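Local structure of UTP-glucose-1-phosphate uridylyltransferase 2 (Trypanosoma brucei, 3GUE) at residues A[279-283]-A[327-331]. The protein probably catalyses the reversible transfer of a uridylyl group from UTP to glucose 1-phosphate, giving UDP-glucose and diphosphate. Residues are numbered along the deposited sequence.
Sequences RESAQ and PVMRN. With UPG (uridine-5'-diphosphate-glucose), chain C.
Arg279 and Glu280 end strand 275-280, and residues 281-283 close at once into a 3-10 turn, in which Gln283 N donates to Glu280 O (3.0 Å). Residues 327-331 run extended into strand 329-334, an outer strand of a four-stranded antiparallel sheet. No direct hydrogen bond joins the two; the nearest CA pairs, Ala282-Asn331 and Gln283-Met329, are both 6.1 Å apart, and two waters bridge the gap. One donates to Ala282 O (2.6 Å) and accepts from Arg330 N (2.9 Å); the other accepts from Gln283 NE2 (2.9 Å) and donates to Val328 O (2.9 Å). Met329 (chi1 m, chi2 t, chi3 m) reaches across, its SD 3.6 Å from Glu280 CB and 4.3 Å from Ala282 CB, while its CG meets Gln283 CG at 3.7 Å. In this GT-A-type fold the contact sets the turn after edge strand 275-280 against edge strand 329-334, beside the sugar of bound UDP-glucose (UPG). Glu280, bent by m rotamers at chi1 and chi2, accepts hydrogen bonds from UPG glucose hydroxyls, O2' to OE1 and O3' to OE2, each 2.5 Å. The Gln283 amide (chi1 m, chi2 t) accepts a hydrogen bond from Glu280 N at OE1 (2.8 Å), while NE2 lies 3.9 Å from Pro327 CG. Ala282 CB also touches Asn331 OD1 at 4.1 Å.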
loop_
_atom_site.group_PDB
_atom_site.type_symbol
_atom_site.label_atom_id
_atom_site.label_comp_id
_atom_site.label_asym_id
_atom_site.label_seq_id
_atom_site.Cartn_x
_atom_site.Cartn_y
_atom_site.Cartn_z
ATOM N N ARG A 279 1.124 11.431 7.863
ATOM C CA ARG A 279 -0.137 11.949 7.329
ATOM C C ARG A 279 -0.488 11.255 6.008
ATOM O O ARG A 279 0.174 11.488 4.985
ATOM C CB ARG A 279 -0.117 13.445 7.156
ATOM C CG ARG A 279 -1.481 13.985 6.727
ATOM C CD ARG A 279 -1.558 15.460 6.684
ATOM N NE ARG A 279 -0.555 16.096 5.827
ATOM C CZ ARG A 279 -0.520 17.399 5.597
ATOM N NH1 ARG A 279 -1.445 18.177 6.141
ATOM N NH2 ARG A 279 0.428 17.926 4.827
ATOM N N GLU A 280 -1.509 10.390 6.063
ATOM C CA GLU A 280 -2.033 9.675 4.882
ATOM C C GLU A 280 -2.923 10.575 4.034
ATOM O O GLU A 280 -3.390 11.608 4.505
ATOM C CB GLU A 280 -2.829 8.455 5.306
ATOM C CG GLU A 280 -2.027 7.347 6.004
ATOM C CD GLU A 280 -1.061 6.634 5.079
ATOM O OE1 GLU A 280 -1.477 5.820 4.229
ATOM O OE2 GLU A 280 0.126 6.876 5.224
ATOM N N SER A 281 -3.173 10.169 2.793
ATOM C CA SER A 281 -4.149 10.853 1.931
ATOM C C SER A 281 -5.506 11.088 2.615
ATOM O O SER A 281 -6.067 12.191 2.545
ATOM C CB SER A 281 -4.362 10.038 0.655
ATOM O OG SER A 281 -3.274 10.179 -0.225
ATOM N N ALA A 282 -6.020 10.045 3.262
ATOM C CA ALA A 282 -7.306 10.086 3.952
ATOM C C ALA A 282 -7.331 10.987 5.201
ATOM O O ALA A 282 -8.402 11.270 5.748
ATOM C CB ALA A 282 -7.724 8.689 4.322
ATOM N N GLN A 283 -6.160 11.442 5.635
ATOM C CA GLN A 283 -6.034 12.295 6.828
ATOM C C GLN A 283 -5.829 13.748 6.430
ATOM O O GLN A 283 -5.689 14.626 7.279
ATOM C CB GLN A 283 -4.877 11.815 7.710
ATOM C CG GLN A 283 -5.163 10.532 8.471
ATOM C CD GLN A 283 -3.919 9.957 9.123
ATOM O OE1 GLN A 283 -2.860 9.862 8.483
ATOM N NE2 GLN A 283 -4.036 9.541 10.401
ATOM N N PRO A 327 -4.084 6.160 15.023
ATOM C CA PRO A 327 -5.104 7.162 14.655
ATOM C C PRO A 327 -6.107 6.658 13.616
ATOM O O PRO A 327 -5.721 6.083 12.569
ATOM C CB PRO A 327 -4.284 8.334 14.108
ATOM C CG PRO A 327 -2.993 7.761 13.716
ATOM C CD PRO A 327 -2.746 6.525 14.539
ATOM N N VAL A 328 -7.395 6.856 13.917
ATOM C CA VAL A 328 -8.441 6.357 13.042
ATOM C C VAL A 328 -8.592 7.342 11.891
ATOM O O VAL A 328 -8.548 8.551 12.097
ATOM C CB VAL A 328 -9.790 6.151 13.763
ATOM C CG1 VAL A 328 -10.344 7.489 14.354
ATOM C CG2 VAL A 328 -10.796 5.504 12.814
ATOM N N MET A 329 -8.733 6.803 10.677
ATOM C CA MET A 329 -8.939 7.625 9.499
ATOM C C MET A 329 -10.383 7.375 9.085
ATOM O O MET A 329 -10.823 6.231 9.020
ATOM C CB MET A 329 -7.974 7.214 8.373
ATOM C CG MET A 329 -6.506 7.057 8.819
ATOM S SD MET A 329 -5.343 6.924 7.442
ATOM C CE MET A 329 -5.685 5.275 6.800
ATOM N N ARG A 330 -11.110 8.451 8.816
ATOM C CA ARG A 330 -12.549 8.373 8.590
ATOM C C ARG A 330 -12.759 8.644 7.121
ATOM O O ARG A 330 -12.813 9.795 6.695
ATOM C CB ARG A 330 -13.275 9.400 9.471
ATOM C CG ARG A 330 -14.810 9.307 9.470
ATOM C CD ARG A 330 -15.421 10.635 9.860
ATOM N NE ARG A 330 -15.062 11.694 8.919
ATOM C CZ ARG A 330 -15.587 12.919 8.912
ATOM N NH1 ARG A 330 -16.538 13.262 9.783
ATOM N NH2 ARG A 330 -15.169 13.809 8.020
ATOM N N ASN A 331 -12.832 7.562 6.358
ATOM C CA ASN A 331 -12.807 7.586 4.899
ATOM C C ASN A 331 -14.214 7.576 4.279
ATOM O O ASN A 331 -14.886 6.546 4.302
ATOM C CB ASN A 331 -11.997 6.363 4.394
ATOM C CG ASN A 331 -11.296 6.607 3.070
ATOM O OD1 ASN A 331 -11.260 7.719 2.551
ATOM N ND2 ASN A 331 -10.703 5.556 2.531
HETATM N N1 UPG C . -4.150 -3.572 2.520
HETATM C C2 UPG C . -4.430 -4.609 3.433
HETATM N N3 UPG C . -5.499 -4.424 4.292
HETATM C C4 UPG C . -6.279 -3.293 4.293
HETATM C C5 UPG C . -5.995 -2.249 3.404
HETATM C C6 UPG C . -4.932 -2.374 2.515
HETATM O O2 UPG C . -3.808 -5.679 3.499
HETATM O O4 UPG C . -7.220 -3.245 5.098
HETATM C C1C UPG C . -3.000 -3.717 1.570
HETATM C C2C UPG C . -3.184 -3.411 0.080
HETATM O O2C UPG C . -3.764 -4.530 -0.604
HETATM C C3C UPG C . -1.726 -3.219 -0.329
HETATM C C4C UPG C . -1.144 -2.487 0.869
HETATM O O4C UPG C . -2.011 -2.766 2.001
HETATM O O3C UPG C . -1.097 -4.496 -0.418
HETATM C C5C UPG C . -1.134 -0.939 0.653
HETATM O O5C UPG C . -2.413 -0.363 0.609
HETATM P PA UPG C . -2.762 0.805 -0.448
HETATM O O1A UPG C . -2.242 0.309 -1.753
HETATM O O2A UPG C . -4.161 1.236 -0.343
HETATM O O3A UPG C . -1.759 2.012 0.049
HETATM P PB UPG C . -2.079 3.179 1.137
HETATM O O1B UPG C . -2.567 2.535 2.368
HETATM O O2B UPG C . -2.866 4.291 0.518
HETATM O O3B UPG C . -0.596 3.773 1.292
HETATM C "C1'" UPG C . 0.453 2.920 1.882
HETATM C "C2'" UPG C . 0.991 3.599 3.133
HETATM C "C3'" UPG C . 1.503 4.975 2.727
HETATM C "C4'" UPG C . 2.630 4.802 1.695
HETATM C "C5'" UPG C . 2.117 4.003 0.469
HETATM C "C6'" UPG C . 3.270 3.557 -0.392
HETATM O "O2'" UPG C . -0.037 3.747 4.131
HETATM O "O3'" UPG C . 1.919 5.677 3.886
HETATM O "O4'" UPG C . 3.122 6.065 1.275
HETATM O "O5'" UPG C . 1.445 2.770 0.848
HETATM O "O6'" UPG C . 2.775 3.170 -1.676
HETATM O O HOH W 1 -9.475 10.755 8.047
HETATM O O HOH W 2 -6.351 10.508 11.942
#